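Local structure of CurD (Moorea producens 3L, 5KP7) at residues Y220-T225 and A237-L242; D246-A251 and G346-G351; S186-S191 and D231-D236. The protein probably acts as a hydroxymethylglutaryl-CoA synthase-like acyltransferase that works on an acyl chain carried by a phosphopantetheine arm. The protein carries 3 engineered substitutions. One frame throughout, in Å; residues are numbered along the deposited sequence.

Contact 1: Y220-T225 and A237-L242; sequences YEVMDT and ADLSLL. With PNS (4'-phosphopantetheine), chain E.
Asp224 and Ser240 stand with their CA atoms 4.6 Å apart, where the irregular loop 220-225, leaving strand 208-219, runs past the opening turns of helix 237-258. The side chains meet in a polar and an apolar patch. In the polar one, Ser240 OG donates a hydrogen bond to Asp224 OD2 over 2.7 Å, arriving on the anti side of that oxygen and 33° out of the carboxylate plane. Asp224 can offer OD2 because its CG sits between the backbone N and the carbonyl carbon (chi1 59°), turning the carboxylate back over its own main chain; its CB meanwhile rests 3.5 Å from Ser240 CA. Thr225 CG2 packs on the same hydroxymethyl group at 4.0 Å from Ser240 CB, while its OG1 bonds to Ser352 OG. In the apolar patch, Leu239 reaches tip to tip toward Val222, CD2 to CG2 at 4.1 Å; the same CD2 lies 3.8 Å from Met223 O, a single methyl touching both the Val222 side chain and the loop backbone. Beyond these residues, Asp224 OD2 also bonds to the hydroxyls of Tyr350 and Ser352, and OD1 to Gly353 N. The buried carboxylate is thus gripped at both oxygens and has little freedom to turn. Ser240 belongs to the 4'-phosphopantetheine pocket: its OG lies 3.4 Å from S44 at the end of the arm. With its proton committed to Asp224, that hydroxyl is probably held in one rotation beside the sulfur, which makes Asp224 a second-shell residue that positions a first-shell one.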
loop_
_atom_site.group_PDB
_atom_site.type_symbol
_atom_site.label_atom_id
_atom_site.label_comp_id
_atom_site.label_asym_id
_atom_site.label_seq_id
_atom_site.Cartn_x
_atom_site.Cartn_y
_atom_site.Cartn_z
ATOM N N TYR A 220 -9.889 -8.153 -12.958
ATOM C CA TYR A 220 -10.445 -7.875 -14.268
ATOM C C TYR A 220 -9.683 -6.680 -14.831
ATOM O O TYR A 220 -9.086 -5.910 -14.065
ATOM C CB TYR A 220 -11.954 -7.589 -14.197
ATOM C CG TYR A 220 -12.283 -6.540 -13.168
ATOM C CD1 TYR A 220 -12.497 -6.897 -11.857
ATOM C CD2 TYR A 220 -12.336 -5.183 -13.505
ATOM C CE1 TYR A 220 -12.739 -5.942 -10.887
ATOM C CE2 TYR A 220 -12.583 -4.213 -12.522
ATOM C CZ TYR A 220 -12.779 -4.606 -11.228
ATOM O OH TYR A 220 -13.067 -3.698 -10.190
ATOM N N GLU A 221 -9.697 -6.528 -16.158
ATOM C CA GLU A 221 -9.012 -5.390 -16.758
ATOM C C GLU A 221 -9.823 -4.090 -16.554
ATOM O O GLU A 221 -11.012 -4.015 -16.902
ATOM C CB GLU A 221 -8.746 -5.619 -18.242
ATOM C CG GLU A 221 -7.712 -4.687 -18.836
ATOM C CD GLU A 221 -8.256 -3.325 -19.209
ATOM O OE1 GLU A 221 -9.246 -3.263 -19.976
ATOM O OE2 GLU A 221 -7.689 -2.309 -18.770
ATOM N N VAL A 222 -9.169 -3.091 -15.983
ATOM C CA VAL A 222 -9.780 -1.765 -15.734
ATOM C C VAL A 222 -8.682 -0.697 -15.782
ATOM O O VAL A 222 -7.570 -0.935 -15.300
ATOM C CB VAL A 222 -10.540 -1.757 -14.397
ATOM C CG1 VAL A 222 -9.634 -2.088 -13.226
ATOM C CG2 VAL A 222 -11.280 -0.424 -14.150
ATOM N N MET A 223 -8.995 0.461 -16.353
ATOM C CA MET A 223 -8.010 1.549 -16.429
ATOM C C MET A 223 -8.135 2.518 -15.272
ATOM O O MET A 223 -8.290 3.732 -15.470
ATOM C CB MET A 223 -8.161 2.275 -17.780
ATOM C CG MET A 223 -7.726 1.408 -18.937
ATOM S SD MET A 223 -5.998 0.971 -18.971
ATOM C CE MET A 223 -5.191 2.566 -19.120
ATOM N N ASP A 224 -8.043 2.003 -14.048
ATOM C CA ASP A 224 -8.188 2.859 -12.888
ATOM C C ASP A 224 -6.968 3.705 -12.631
ATOM O O ASP A 224 -7.062 4.941 -12.527
ATOM C CB ASP A 224 -8.670 2.116 -11.645
ATOM C CG ASP A 224 -7.781 0.990 -11.186
ATOM O OD1 ASP A 224 -7.183 0.259 -12.009
ATOM O OD2 ASP A 224 -7.776 0.784 -9.943
ATOM N N THR A 225 -5.826 3.078 -12.546
ATOM C CA THR A 225 -4.578 3.825 -12.609
ATOM C C THR A 225 -3.603 2.942 -13.334
ATOM O O THR A 225 -3.778 1.719 -13.350
ATOM C CB THR A 225 -3.961 4.183 -11.246
ATOM O OG1 THR A 225 -3.328 3.063 -10.682
ATOM C CG2 THR A 225 -4.941 4.759 -10.244
ATOM N N ALA A 237 -8.507 8.414 -9.987
ATOM C CA ALA A 237 -8.534 7.940 -8.619
ATOM C C ALA A 237 -9.950 7.608 -8.113
ATOM O O ALA A 237 -10.101 6.713 -7.289
ATOM C CB ALA A 237 -7.895 8.961 -7.706
ATOM N N ASP A 238 -10.967 8.319 -8.596
ATOM C CA ASP A 238 -12.340 7.993 -8.243
ATOM C C ASP A 238 -12.758 6.553 -8.707
ATOM O O ASP A 238 -13.362 5.763 -7.952
ATOM C CB ASP A 238 -13.297 9.048 -8.796
ATOM C CG ASP A 238 -13.278 10.362 -7.985
ATOM O OD1 ASP A 238 -12.196 10.867 -7.585
ATOM O OD2 ASP A 238 -14.356 10.874 -7.703
ATOM N N LEU A 239 -12.455 6.237 -9.955
ATOM C CA LEU A 239 -12.651 4.903 -10.489
ATOM C C LEU A 239 -11.855 3.893 -9.669
ATOM O O LEU A 239 -12.320 2.789 -9.402
ATOM C CB LEU A 239 -12.231 4.854 -11.976
ATOM C CG LEU A 239 -12.275 3.509 -12.680
ATOM C CD1 LEU A 239 -13.626 2.817 -12.586
ATOM C CD2 LEU A 239 -11.880 3.677 -14.139
ATOM N N SER A 240 -10.616 4.249 -9.326
ATOM C CA SER A 240 -9.788 3.338 -8.554
ATOM C C SER A 240 -10.404 3.014 -7.196
ATOM O O SER A 240 -10.434 1.842 -6.800
ATOM C CB SER A 240 -8.354 3.838 -8.413
ATOM O OG SER A 240 -7.530 2.706 -8.075
ATOM N N LEU A 241 -10.942 4.016 -6.522
ATOM C CA LEU A 241 -11.599 3.746 -5.227
ATOM C C LEU A 241 -12.812 2.820 -5.384
ATOM O O LEU A 241 -12.984 1.873 -4.636
ATOM C CB LEU A 241 -11.979 5.063 -4.556
ATOM C CG LEU A 241 -12.662 4.929 -3.197
ATOM C CD1 LEU A 241 -11.981 3.914 -2.310
ATOM C CD2 LEU A 241 -12.731 6.306 -2.545
ATOM N N LEU A 242 -13.651 3.087 -6.388
ATOM C CA LEU A 242 -14.798 2.204 -6.637
ATOM C C LEU A 242 -14.374 0.766 -6.974
ATOM O O LEU A 242 -15.005 -0.191 -6.542
ATOM C CB LEU A 242 -15.722 2.790 -7.728
ATOM C CG LEU A 242 -16.301 4.168 -7.395
ATOM C CD1 LEU A 242 -16.872 4.845 -8.648
ATOM C CD2 LEU A 242 -17.340 4.112 -6.305
HETATM O O23 PNS E . -9.788 13.574 -1.223
HETATM P P24 PNS E . -9.527 13.299 -2.685
HETATM O O26 PNS E . -9.770 14.392 -3.703
HETATM O O27 PNS E . -7.967 12.891 -2.902
HETATM C C28 PNS E . -7.318 11.932 -2.078
HETATM C C29 PNS E . -5.867 12.327 -1.800
HETATM C C30 PNS E . -5.043 11.240 -1.127
HETATM C C31 PNS E . -5.496 13.825 -1.934
HETATM C C32 PNS E . -5.242 12.103 -3.273
HETATM O O33 PNS E . -3.819 12.403 -3.328
HETATM C C34 PNS E . -5.355 10.758 -3.963
HETATM O O35 PNS E . -6.377 10.453 -4.569
HETATM N N36 PNS E . -4.335 9.918 -3.791
HETATM C C37 PNS E . -4.489 8.487 -3.929
HETATM C C38 PNS E . -4.389 7.965 -5.340
HETATM C C39 PNS E . -4.574 6.475 -5.181
HETATM O O40 PNS E . -3.594 5.757 -5.024
HETATM N N41 PNS E . -5.834 6.029 -5.181
HETATM C C42 PNS E . -6.105 4.618 -5.021
HETATM C C43 PNS E . -7.567 4.330 -4.752
HETATM S S44 PNS E . -7.686 2.532 -4.691
#

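Contact 2: D246-A251 and G346-G351; sequences DCCENA and GMFSYG
Cys248 and Phe348 come within 7.0 Å, CA to CA, where helix 246-251 packs on strand 346-351; the two short axes approach to 9.1 Å, with 132° between their N-to-C directions. This is helix-on-sheet packing of the thiolase-like fold: a turn of helix 237-258 lies against strand 343-351 of the large mixed sheet, and the touching residues are all buried. The Phe348 ring, extended from the strand with CG anti to the backbone N (chi1 177°), packs against the helix. Cys248 occupies one of its faces with both backbone and side chain: CA makes a CH-pi contact 3.9 Å from the ring centroid, and SG hangs over the same face almost on the normal. Ala251 CB touches the edge of the ring, 4.1 Å from CE1. Two residues along the strand, Tyr350 uses its rim instead. Cys247 SG lies in the plane of that ring, 3.7 Å from Tyr350 CE1, an edge-on sulfur-aromatic contact quite unlike the facial one of Cys248. Tyr244, a residue of the phosphopantetheine pocket one helical turn earlier, meets the Phe348 ring edge-to-face, while the Tyr350 hydroxyl bonds to Asp224 and Ser243. On the helix, Asp246 O accepts two bonds from one residue, from Asn250 N and from Asn250 ND2, the latter at 3.0 Å and from 41° above the carbonyl plane.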
loop_
_atom_site.group_PDB
_atom_site.type_symbol
_atom_site.label_atom_id
_atom_site.label_comp_id
_atom_site.label_asym_id
_atom_site.label_seq_id
_atom_site.Cartn_x
_atom_site.Cartn_y
_atom_site.Cartn_z
ATOM N N ASP A 246 -15.232 -2.698 -4.944
ATOM C CA ASP A 246 -15.752 -3.883 -5.633
ATOM C C ASP A 246 -14.885 -5.122 -5.337
ATOM O O ASP A 246 -15.402 -6.180 -5.058
ATOM C CB ASP A 246 -15.861 -3.693 -7.138
ATOM C CG ASP A 246 -17.029 -2.824 -7.580
ATOM O OD1 ASP A 246 -18.011 -2.641 -6.803
ATOM O OD2 ASP A 246 -16.990 -2.369 -8.758
ATOM N N CYS A 247 -13.575 -4.981 -5.406
ATOM C CA CYS A 247 -12.672 -6.100 -5.185
ATOM C C CYS A 247 -12.649 -6.538 -3.722
ATOM O O CYS A 247 -12.548 -7.723 -3.421
ATOM C CB CYS A 247 -11.273 -5.754 -5.658
ATOM S SG CYS A 247 -11.112 -5.767 -7.470
ATOM N N CYS A 248 -12.750 -5.580 -2.817
ATOM C CA CYS A 248 -12.765 -5.887 -1.394
ATOM C C CYS A 248 -13.949 -6.820 -1.106
ATOM O O CYS A 248 -13.774 -7.865 -0.449
ATOM C CB CYS A 248 -12.803 -4.595 -0.583
ATOM S SG CYS A 248 -12.512 -4.804 1.190
ATOM N N GLU A 249 -15.124 -6.491 -1.662
ATOM C CA GLU A 249 -16.319 -7.341 -1.537
ATOM C C GLU A 249 -16.142 -8.718 -2.183
ATOM O O GLU A 249 -16.448 -9.748 -1.559
ATOM C CB GLU A 249 -17.534 -6.623 -2.147
ATOM C CG GLU A 249 -18.753 -7.512 -2.357
ATOM C CD GLU A 249 -20.025 -6.777 -2.770
ATOM O OE1 GLU A 249 -20.034 -5.539 -2.961
ATOM O OE2 GLU A 249 -21.072 -7.480 -2.893
ATOM N N ASN A 250 -15.697 -8.725 -3.442
ATOM C CA ASN A 250 -15.698 -9.968 -4.230
ATOM C C ASN A 250 -14.556 -10.912 -3.865
ATOM O O ASN A 250 -14.753 -12.118 -3.849
ATOM C CB ASN A 250 -15.726 -9.687 -5.743
ATOM C CG ASN A 250 -17.088 -9.272 -6.241
ATOM O OD1 ASN A 250 -17.994 -10.087 -6.319
ATOM N ND2 ASN A 250 -17.245 -8.016 -6.596
ATOM N N ALA A 251 -13.379 -10.390 -3.556
ATOM C CA ALA A 251 -12.304 -11.259 -3.063
ATOM C C ALA A 251 -12.663 -11.935 -1.729
ATOM O O ALA A 251 -12.415 -13.129 -1.518
ATOM C CB ALA A 251 -10.998 -10.488 -2.961
ATOM N N GLY A 346 -6.897 -10.859 9.091
ATOM C CA GLY A 346 -7.345 -10.906 7.699
ATOM C C GLY A 346 -6.624 -9.852 6.892
ATOM O O GLY A 346 -6.450 -8.707 7.358
ATOM N N MET A 347 -6.213 -10.232 5.689
ATOM C CA MET A 347 -5.381 -9.424 4.827
ATOM C C MET A 347 -6.074 -9.188 3.486
ATOM O O MET A 347 -6.451 -10.156 2.820
ATOM C CB MET A 347 -4.072 -10.188 4.542
ATOM C CG MET A 347 -3.292 -10.625 5.763
ATOM S SD MET A 347 -2.166 -9.366 6.310
ATOM C CE MET A 347 -0.846 -9.448 5.078
ATOM N N PHE A 348 -6.181 -7.928 3.078
ATOM C CA PHE A 348 -6.756 -7.564 1.766
ATOM C C PHE A 348 -5.754 -6.812 0.922
ATOM O O PHE A 348 -5.307 -5.722 1.298
ATOM C CB PHE A 348 -8.025 -6.718 1.868
ATOM C CG PHE A 348 -8.547 -6.308 0.515
ATOM C CD1 PHE A 348 -8.945 -7.286 -0.388
ATOM C CD2 PHE A 348 -8.538 -5.001 0.109
ATOM C CE1 PHE A 348 -9.366 -6.963 -1.667
ATOM C CE2 PHE A 348 -8.972 -4.660 -1.188
ATOM C CZ PHE A 348 -9.367 -5.658 -2.070
ATOM N N SER A 349 -5.406 -7.415 -0.215
ATOM C CA SER A 349 -4.508 -6.826 -1.193
ATOM C C SER A 349 -5.256 -6.376 -2.424
ATOM O O SER A 349 -6.124 -7.096 -2.918
ATOM C CB SER A 349 -3.477 -7.897 -1.611
ATOM O OG SER A 349 -2.567 -7.353 -2.522
ATOM N N TYR A 350 -4.915 -5.206 -2.945
ATOM C CA TYR A 350 -5.472 -4.677 -4.217
ATOM C C TYR A 350 -4.334 -4.118 -5.037
ATOM O O TYR A 350 -3.437 -3.485 -4.482
ATOM C CB TYR A 350 -6.463 -3.534 -3.981
ATOM C CG TYR A 350 -7.046 -2.951 -5.252
ATOM C CD1 TYR A 350 -8.028 -3.630 -5.958
ATOM C CD2 TYR A 350 -6.581 -1.753 -5.785
ATOM C CE1 TYR A 350 -8.553 -3.146 -7.143
ATOM C CE2 TYR A 350 -7.117 -1.249 -6.962
ATOM C CZ TYR A 350 -8.097 -1.950 -7.638
ATOM O OH TYR A 350 -8.609 -1.467 -8.813
ATOM N N GLY A 351 -4.364 -4.330 -6.353
ATOM C CA GLY A 351 -3.483 -3.614 -7.237
ATOM C C GLY A 351 -4.301 -3.099 -8.402
ATOM O O GLY A 351 -5.096 -3.862 -8.980
#

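Contact 3: S186-S191 and D231-D236; sequences SFAEPS and DSEAGD. With PNS (4'-phosphopantetheine), chain E.
In the 4'-phosphopantetheine pocket, lined here by Phe187, Pro190 and Ser191 of the loop 186-191, Phe187 is backed by segment 231-236, crossing Glu233 just ahead of strand 234-235. The two side chains cross at about a right angle, Phe187 CZ 4.0 Å from Glu233 CG, with the ring and carboxylate planes 53° apart. Ala188 CB sits over the centre of one ring face, while Gly235 O faces the other. Ala188 CB also touches Glu233 OE1 at 3.7 Å. Strand 234-235 pairs antiparallel with 225-226 and runs directly into helix 237-258, whose N-cap is Asp236; at the backbone angles of Gly235 a side chain would collide with the carbonyl O of Ala234 and would also come close to Phe187 CZ. Toward the ligand, Phe187 turns CE2 to within 3.8 Å of PNS C38, and its carbonyl O accepts a 2.6 Å hydrogen bond from PNS O33. With an alanine here, Glu233 CG and PNS C38 would probably both lose the ring they rest against, opening a gap beside the arm and leaving the glutamate chain freer to move. Farther along the loop, Ser191 OG accepts a hydrogen bond from the amide PNS N36 at 2.9 Å, its N-H...O angle a bent 135°.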
loop_
_atom_site.group_PDB
_atom_site.type_symbol
_atom_site.label_atom_id
_atom_site.label_comp_id
_atom_site.label_asym_id
_atom_site.label_seq_id
_atom_site.Cartn_x
_atom_site.Cartn_y
_atom_site.Cartn_z
ATOM N N SER A 186 0.013 14.412 -10.637
ATOM C CA SER A 186 -0.325 15.441 -9.628
ATOM C C SER A 186 -1.370 14.968 -8.599
ATOM O O SER A 186 -1.261 15.315 -7.415
ATOM C CB SER A 186 -0.781 16.746 -10.292
ATOM O OG SER A 186 0.308 17.365 -10.968
ATOM N N PHE A 187 -2.339 14.155 -9.042
ATOM C CA PHE A 187 -3.375 13.579 -8.144
ATOM C C PHE A 187 -2.752 12.756 -6.981
ATOM O O PHE A 187 -3.335 12.659 -5.892
ATOM C CB PHE A 187 -4.422 12.731 -8.936
ATOM C CG PHE A 187 -3.938 11.341 -9.337
ATOM C CD1 PHE A 187 -3.066 11.171 -10.412
ATOM C CD2 PHE A 187 -4.356 10.199 -8.642
ATOM C CE1 PHE A 187 -2.616 9.908 -10.781
ATOM C CE2 PHE A 187 -3.908 8.932 -9.012
ATOM C CZ PHE A 187 -3.037 8.790 -10.076
ATOM N N ALA A 188 -1.579 12.170 -7.221
ATOM C CA ALA A 188 -0.954 11.250 -6.286
ATOM C C ALA A 188 0.159 11.846 -5.400
ATOM O O ALA A 188 0.700 11.110 -4.571
ATOM C CB ALA A 188 -0.417 10.053 -7.051
ATOM N N GLU A 189 0.485 13.135 -5.533
ATOM C CA GLU A 189 1.645 13.685 -4.808
ATOM C C GLU A 189 1.561 13.540 -3.281
ATOM O O GLU A 189 2.495 13.061 -2.644
ATOM C CB GLU A 189 1.919 15.141 -5.179
ATOM C CG GLU A 189 3.237 15.636 -4.623
ATOM C CD GLU A 189 3.523 17.064 -4.983
ATOM O OE1 GLU A 189 2.625 17.701 -5.597
ATOM O OE2 GLU A 189 4.619 17.555 -4.618
ATOM N N PRO A 190 0.434 13.937 -2.697
ATOM C CA PRO A 190 0.312 13.819 -1.252
ATOM C C PRO A 190 0.428 12.387 -0.720
ATOM O O PRO A 190 0.916 12.204 0.382
ATOM C CB PRO A 190 -1.097 14.350 -0.981
ATOM C CG PRO A 190 -1.436 15.174 -2.174
ATOM C CD PRO A 190 -0.788 14.496 -3.314
ATOM N N SER A 191 -0.007 11.402 -1.497
ATOM C CA SER A 191 -0.146 10.059 -1.006
ATOM C C SER A 191 1.006 9.139 -1.352
ATOM O O SER A 191 1.096 8.071 -0.793
ATOM C CB SER A 191 -1.465 9.438 -1.487
ATOM O OG SER A 191 -1.589 9.471 -2.888
ATOM N N ASP A 231 8.636 6.882 -14.209
ATOM C CA ASP A 231 8.751 7.939 -13.214
ATOM C C ASP A 231 7.453 8.734 -13.170
ATOM O O ASP A 231 7.451 9.963 -13.142
ATOM C CB ASP A 231 9.955 8.835 -13.512
ATOM C CG ASP A 231 11.295 8.068 -13.507
ATOM O OD1 ASP A 231 11.572 7.288 -12.573
ATOM O OD2 ASP A 231 12.081 8.282 -14.436
ATOM N N SER A 232 6.336 8.008 -13.203
ATOM C CA SER A 232 5.039 8.640 -13.446
ATOM C C SER A 232 3.901 7.687 -13.119
ATOM O O SER A 232 4.115 6.492 -12.938
ATOM C CB SER A 232 4.927 9.086 -14.910
ATOM O OG SER A 232 3.919 10.070 -15.015
ATOM N N GLU A 233 2.696 8.239 -13.037
ATOM C CA GLU A 233 1.469 7.471 -12.820
ATOM C C GLU A 233 0.335 8.257 -13.475
ATOM O O GLU A 233 0.386 9.489 -13.455
ATOM C CB GLU A 233 1.197 7.277 -11.332
ATOM C CG GLU A 233 -0.023 6.403 -11.045
ATOM C CD GLU A 233 -0.197 6.037 -9.576
ATOM O OE1 GLU A 233 0.272 6.788 -8.700
ATOM O OE2 GLU A 233 -0.839 4.995 -9.304
ATOM N N ALA A 234 -0.642 7.557 -14.067
ATOM C CA ALA A 234 -1.824 8.163 -14.708
ATOM C C ALA A 234 -3.090 7.483 -14.193
ATOM O O ALA A 234 -3.063 6.327 -13.790
ATOM C CB ALA A 234 -1.761 8.031 -16.219
ATOM N N GLY A 235 -4.213 8.190 -14.195
ATOM C CA GLY A 235 -5.470 7.503 -13.899
ATOM C C GLY A 235 -6.542 8.348 -13.276
ATOM O O GLY A 235 -6.374 9.555 -13.103
ATOM N N ASP A 236 -7.645 7.664 -12.959
ATOM C CA ASP A 236 -8.827 8.266 -12.375
ATOM C C ASP A 236 -8.938 7.663 -10.986
ATOM O O ASP A 236 -9.378 6.531 -10.832
ATOM C CB ASP A 236 -10.041 7.900 -13.218
ATOM C CG ASP A 236 -11.335 8.449 -12.652
ATOM O OD1 ASP A 236 -11.378 8.889 -11.497
ATOM O OD2 ASP A 236 -12.334 8.433 -13.377
HETATM O O23 PNS E . -9.788 13.574 -1.223
HETATM P P24 PNS E . -9.527 13.299 -2.685
HETATM O O26 PNS E . -9.770 14.392 -3.703
HETATM O O27 PNS E . -7.967 12.891 -2.902
HETATM C C28 PNS E . -7.318 11.932 -2.078
HETATM C C29 PNS E . -5.867 12.327 -1.800
HETATM C C30 PNS E . -5.043 11.240 -1.127
HETATM C C31 PNS E . -5.496 13.825 -1.934
HETATM C C32 PNS E . -5.242 12.103 -3.273
HETATM O O33 PNS E . -3.819 12.403 -3.328
HETATM C C34 PNS E . -5.355 10.758 -3.963
HETATM O O35 PNS E . -6.377 10.453 -4.569
HETATM N N36 PNS E . -4.335 9.918 -3.791
HETATM C C37 PNS E . -4.489 8.487 -3.929
HETATM C C38 PNS E . -4.389 7.965 -5.340
HETATM C C39 PNS E . -4.574 6.475 -5.181
HETATM O O40 PNS E . -3.594 5.757 -5.024
HETATM N N41 PNS E . -5.834 6.029 -5.181
HETATM C C42 PNS E . -6.105 4.618 -5.021
HETATM C C43 PNS E . -7.567 4.330 -4.752
HETATM S S44 PNS E . -7.686 2.532 -4.691
#

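How the contacts relate
Contacts 1 and 2 share helix 237-258, whose start serves contact 1 and whose middle serves contact 2 against the large sheet; their centres are 13 Å apart. Contact 3 lies as far from contact 1 and 22 Å from contact 2. Along the chain contacts 1 and 3 interlock, 220-225 falling between the halves of contact 3, and strand 234-235 leads straight into the helix; contact 2 opens only afterwards. The joints are small: Tyr220 CE1 touches Cys247 SG, Asp224 O bonds to Asp236 N, and Ala237 CB packs on Phe187. Contacts 1 and 3 both touch phosphopantetheine, at its sulfur end and farther up the arm, whereas contact 2 joins the pocket helix to the core.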